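Local coordinates for protein glycosyl hydrolase, family 8 (Clostridium perfringens, PDB 3REN) that probably hydrolyses alpha-glucosidic linkages of starch-like polysaccharides as a novel alpha-amylase built on an (alpha/alpha)6-barrel, at residues E190-Y193 with E194-S198; D230-L233 with S234-V237. One frame throughout, in Å; residues are numbered along the deposited sequence.

Two helices that follow one another along the chain of this (alpha/alpha)6-barrel protein each contribute one local contact, and together they illustrate how a helix uses side-chain hydroxyls as well as amides to bind its own carbonyls. Contact 1 comes first, on helix 188-201; contact 2 follows at the start of helix 231-243. Strands 215-217 and 222-223 lie between them, and strand 228-230 runs straight into contact 2. The centres lie 19 Å apart, with nearest atoms about 8 Å from each other. Contact 1 is peripheral, 20 Å from the centre of the chain, whereas contact 2 is at 10 Å. R241, further along helix 231-243, hydrogen-bonds N197 OD1, linking the two helices directly although the contacts are apart.

Contact 1 of 2, residues E190-Y193 with E194-S198. With EDO (1,2-ethanediol), chain K.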
loop_
_atom_site.group_PDB
_atom_site.type_symbol
_atom_site.label_atom_id
_atom_site.label_comp_id
_atom_site.label_asym_id
_atom_site.label_seq_id
_atom_site.Cartn_x
_atom_site.Cartn_y
_atom_site.Cartn_z
ATOM N N GLU A 190 -13.612 7.790 16.005
ATOM C CA GLU A 190 -12.725 8.831 16.580
ATOM C C GLU A 190 -11.787 8.266 17.615
ATOM O O GLU A 190 -10.590 8.612 17.649
ATOM C CB GLU A 190 -13.526 9.979 17.205
ATOM C CG GLU A 190 -14.283 10.791 16.161
ATOM C CD GLU A 190 -15.076 11.955 16.749
ATOM O OE1 GLU A 190 -15.136 12.107 18.009
ATOM O OE2 GLU A 190 -15.626 12.726 15.918
ATOM N N GLY A 191 -12.334 7.402 18.472
ATOM C CA GLY A 191 -11.531 6.728 19.471
ATOM C C GLY A 191 -10.477 5.835 18.829
ATOM O O GLY A 191 -9.352 5.735 19.327
ATOM N N ILE A 192 -10.843 5.170 17.734
ATOM C CA ILE A 192 -9.895 4.292 17.034
ATOM C C ILE A 192 -8.783 5.128 16.412
ATOM O O ILE A 192 -7.607 4.776 16.555
ATOM C CB ILE A 192 -10.573 3.426 15.916
ATOM C CG1 ILE A 192 -11.712 2.569 16.497
ATOM C CG2 ILE A 192 -9.571 2.521 15.298
ATOM C CD1 ILE A 192 -11.221 1.392 17.298
ATOM N N TYR A 193 -9.165 6.215 15.712
ATOM C CA TYR A 193 -8.212 7.177 15.162
ATOM C C TYR A 193 -7.248 7.707 16.223
ATOM O O TYR A 193 -6.030 7.759 15.978
ATOM C CB TYR A 193 -8.913 8.376 14.473
ATOM C CG TYR A 193 -7.933 9.355 13.821
ATOM C CD1 TYR A 193 -7.249 10.314 14.577
ATOM C CD2 TYR A 193 -7.688 9.313 12.442
ATOM C CE1 TYR A 193 -6.375 11.186 13.990
ATOM C CE2 TYR A 193 -6.812 10.188 11.845
ATOM C CZ TYR A 193 -6.162 11.122 12.618
ATOM O OH TYR A 193 -5.305 12.006 12.015
ATOM N N GLU A 194 -7.786 8.115 17.373
ATOM C CA GLU A 194 -6.978 8.686 18.476
ATOM C C GLU A 194 -5.978 7.666 19.048
ATOM O O GLU A 194 -4.816 8.002 19.286
ATOM C CB GLU A 194 -7.840 9.244 19.617
ATOM C CG GLU A 194 -8.769 10.412 19.246
ATOM C CD GLU A 194 -8.030 11.720 18.878
ATOM O OE1 GLU A 194 -7.125 12.155 19.637
ATOM O OE2 GLU A 194 -8.372 12.335 17.834
ATOM N N LYS A 195 -6.427 6.427 19.261
ATOM C CA LYS A 195 -5.521 5.376 19.727
ATOM C C LYS A 195 -4.428 5.019 18.702
ATOM O O LYS A 195 -3.237 4.965 19.047
ATOM C CB LYS A 195 -6.286 4.140 20.183
ATOM C CG LYS A 195 -5.396 2.944 20.623
ATOM C CD LYS A 195 -4.567 3.250 21.896
ATOM C CE LYS A 195 -3.896 1.986 22.434
ATOM N NZ LYS A 195 -2.795 2.274 23.408
ATOM N N SER A 196 -4.840 4.786 17.458
ATOM C CA SER A 196 -3.935 4.574 16.322
ATOM C C SER A 196 -2.871 5.669 16.202
ATOM O O SER A 196 -1.660 5.380 16.123
ATOM C CB SER A 196 -4.753 4.502 15.020
ATOM O OG SER A 196 -5.648 3.399 15.098
ATOM N N ASN A 197 -3.315 6.920 16.224
ATOM C CA ASN A 197 -2.400 8.016 16.089
ATOM C C ASN A 197 -1.411 8.063 17.283
ATOM O O ASN A 197 -0.209 8.348 17.110
ATOM C CB ASN A 197 -3.153 9.344 15.940
ATOM C CG ASN A 197 -2.237 10.468 15.501
ATOM O OD1 ASN A 197 -1.472 10.327 14.521
ATOM N ND2 ASN A 197 -2.274 11.586 16.241
ATOM N N SER A 198 -1.921 7.729 18.467
ATOM C CA SER A 198 -1.084 7.673 19.672
ATOM C C SER A 198 -0.030 6.577 19.555
ATOM O O SER A 198 1.106 6.787 19.931
ATOM C CB SER A 198 -1.941 7.526 20.930
ATOM O OG SER A 198 -1.161 7.072 22.022
HETATM C C1 EDO K . -0.060 3.539 22.800
HETATM O O1 EDO K . -0.797 4.717 22.470
HETATM C C2 EDO K . 1.432 3.775 22.609
HETATM O O2 EDO K . 1.916 4.268 23.855
#
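Helix 188-201 of this (alpha/alpha)6-barrel protein has its consecutive turns 190-193 and 194-198 joined by regular i to i+4 bonds, of which E194 N to E190 O (2.9 Å) and N197 N to Y193 O (2.9 Å) are representative. The carbonyl of I192 carries a second donor. Besides S196 N, at 2.9 Å, it accepts from S196 OG at 2.8 Å, which comes from above the carbonyl plane, 41° out of it. The serine hydroxyl reaches back because OG stands beside its own backbone N, opposite the carbonyl carbon (chi1 -61°). This face is buried, with S196 against M179 of helix 176-185.

On another face Y193 and N197 run alongside each other and point the same way, ring and amide planes 31° apart; their side chains come closest at CE1 of Y193 and CB of N197, 4.2 Å. Their polar ends find partners beyond the helix, Y193 OH on E246 and N197 OD1 on R241. E194 bends its chain at chi2, bringing OE2 to 4.0 Å from CD1 of Y193. K195 extends from the helix to bond Q221 through NZ. An ethanediol, probably from the crystallisation liquor, lies by S198 OG and K195 NZ; the 2.4 Å from S198 OG to its O1 is doubtfully short.

By taking two donors, the I192 carbonyl gives the S196 hydroxyl a partner within the helix, while Y193, K195 and N197 tie the helix to its surroundings.

Contact 2 of 2, residues D230-L233 with S234-V237; sequences DFLL and STIV
L232 O is gripped by two donors, T235 OG1 at 2.7 Å and I236 N at 3.1 Å. The hydroxyl approaches from well off the carbonyl's long axis, at a C=O...OG1 angle of 124°, while the amide comes in the carbonyl plane. T235 turns OG1 between its backbone N and carbonyl carbon (chi1 68°), which directs the oxygen at the preceding turn and leaves CG2 on the side of F231. The same OG1 also bonds N288 of helix 283-296.

At the helix start D230 is the N-cap: its OD1 receives L233 N in a straight but long, weak capping bond of 3.5 Å. The D230 carbonyl accepts hydrogen bonds from S234 N and from a water (2.7 Å from D230 O) that also bonds S234 OG. That hydroxyl has a further partner in the backbone N of Y212.

Packing spreads outward from this polar framework. The methyl CG2 of T235 sits over one face of the F231 ring in a CH-pi contact, 3.9 Å from the centroid and 20° off the ring normal, shifted toward the rim. The F231 ring also meets Y269 edge-to-face and touches W254 of helix 249-262. Further along, I236 brings CD1 near L232 CG (4.2 Å) and L233 CD1 (4.4 Å), a looser apolar cluster.

T235 thus divides its two branches by chemistry: the hydroxyl joins a backbone carbonyl to a neighbouring helix, the methyl backs an aromatic ring, and the pair of bonds from OG1 probably restrains its rotation about chi1.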
loop_
_atom_site.group_PDB
_atom_site.type_symbol
_atom_site.label_atom_id
_atom_site.label_comp_id
_atom_site.label_asym_id
_atom_site.label_seq_id
_atom_site.Cartn_x
_atom_site.Cartn_y
_atom_site.Cartn_z
ATOM N N ASP A 230 12.791 -0.749 9.062
ATOM C CA ASP A 230 12.203 -1.178 7.770
ATOM C C ASP A 230 11.687 0.044 7.043
ATOM O O ASP A 230 10.585 0.557 7.346
ATOM C CB ASP A 230 11.023 -2.156 7.970
ATOM C CG ASP A 230 10.572 -2.807 6.664
ATOM O OD1 ASP A 230 10.478 -2.103 5.603
ATOM O OD2 ASP A 230 10.308 -4.023 6.698
ATOM N N PHE A 231 12.460 0.516 6.076
ATOM C CA PHE A 231 12.147 1.839 5.495
ATOM C C PHE A 231 10.810 1.915 4.769
ATOM O O PHE A 231 10.108 2.932 4.877
ATOM C CB PHE A 231 13.289 2.328 4.603
ATOM C CG PHE A 231 13.134 3.722 4.163
ATOM C CD1 PHE A 231 13.050 4.022 2.804
ATOM C CD2 PHE A 231 13.106 4.765 5.096
ATOM C CE1 PHE A 231 12.903 5.348 2.371
ATOM C CE2 PHE A 231 12.951 6.094 4.666
ATOM C CZ PHE A 231 12.845 6.378 3.293
ATOM N N LEU A 232 10.480 0.880 3.986
ATOM C CA LEU A 232 9.218 0.874 3.251
ATOM C C LEU A 232 8.061 1.076 4.192
ATOM O O LEU A 232 7.157 1.913 3.940
ATOM C CB LEU A 232 9.012 -0.418 2.463
ATOM C CG LEU A 232 7.627 -0.460 1.799
ATOM C CD1 LEU A 232 7.511 0.602 0.674
ATOM C CD2 LEU A 232 7.397 -1.835 1.239
ATOM N N LEU A 233 8.054 0.331 5.280
ATOM C CA LEU A 233 6.988 0.444 6.225
ATOM C C LEU A 233 6.899 1.829 6.814
ATOM O O LEU A 233 5.861 2.302 6.974
ATOM C CB LEU A 233 7.056 -0.606 7.300
ATOM C CG LEU A 233 6.481 -1.980 7.031
ATOM C CD1 LEU A 233 6.478 -2.442 5.623
ATOM C CD2 LEU A 233 7.036 -3.014 7.968
ATOM N N SER A 234 8.019 2.462 7.107
ATOM C CA SER A 234 7.934 3.842 7.642
ATOM C C SER A 234 7.377 4.842 6.599
ATOM O O SER A 234 6.666 5.769 6.952
ATOM C CB SER A 234 9.297 4.324 8.148
ATOM O OG SER A 234 9.617 3.702 9.396
ATOM N N THR A 235 7.728 4.674 5.324
ATOM C CA THR A 235 7.122 5.503 4.294
ATOM C C THR A 235 5.596 5.349 4.234
ATOM O O THR A 235 4.881 6.344 3.997
ATOM C CB THR A 235 7.763 5.350 2.891
ATOM O OG1 THR A 235 7.495 4.042 2.342
ATOM C CG2 THR A 235 9.261 5.604 2.993
ATOM N N ILE A 236 5.099 4.133 4.466
ATOM C CA ILE A 236 3.653 3.937 4.485
ATOM C C ILE A 236 3.084 4.737 5.666
ATOM O O ILE A 236 2.125 5.509 5.496
ATOM C CB ILE A 236 3.258 2.445 4.551
ATOM C CG1 ILE A 236 3.660 1.747 3.255
ATOM C CG2 ILE A 236 1.684 2.279 4.762
ATOM C CD1 ILE A 236 3.762 0.246 3.355
ATOM N N VAL A 237 3.678 4.582 6.850
ATOM C CA VAL A 237 3.181 5.309 8.040
ATOM C C VAL A 237 3.200 6.827 7.781
ATOM O O VAL A 237 2.238 7.550 8.104
ATOM C CB VAL A 237 4.043 5.010 9.281
ATOM C CG1 VAL A 237 3.682 5.943 10.413
ATOM C CG2 VAL A 237 3.916 3.524 9.710
HETATM O O HOH W 1 9.346 0.976 9.756
#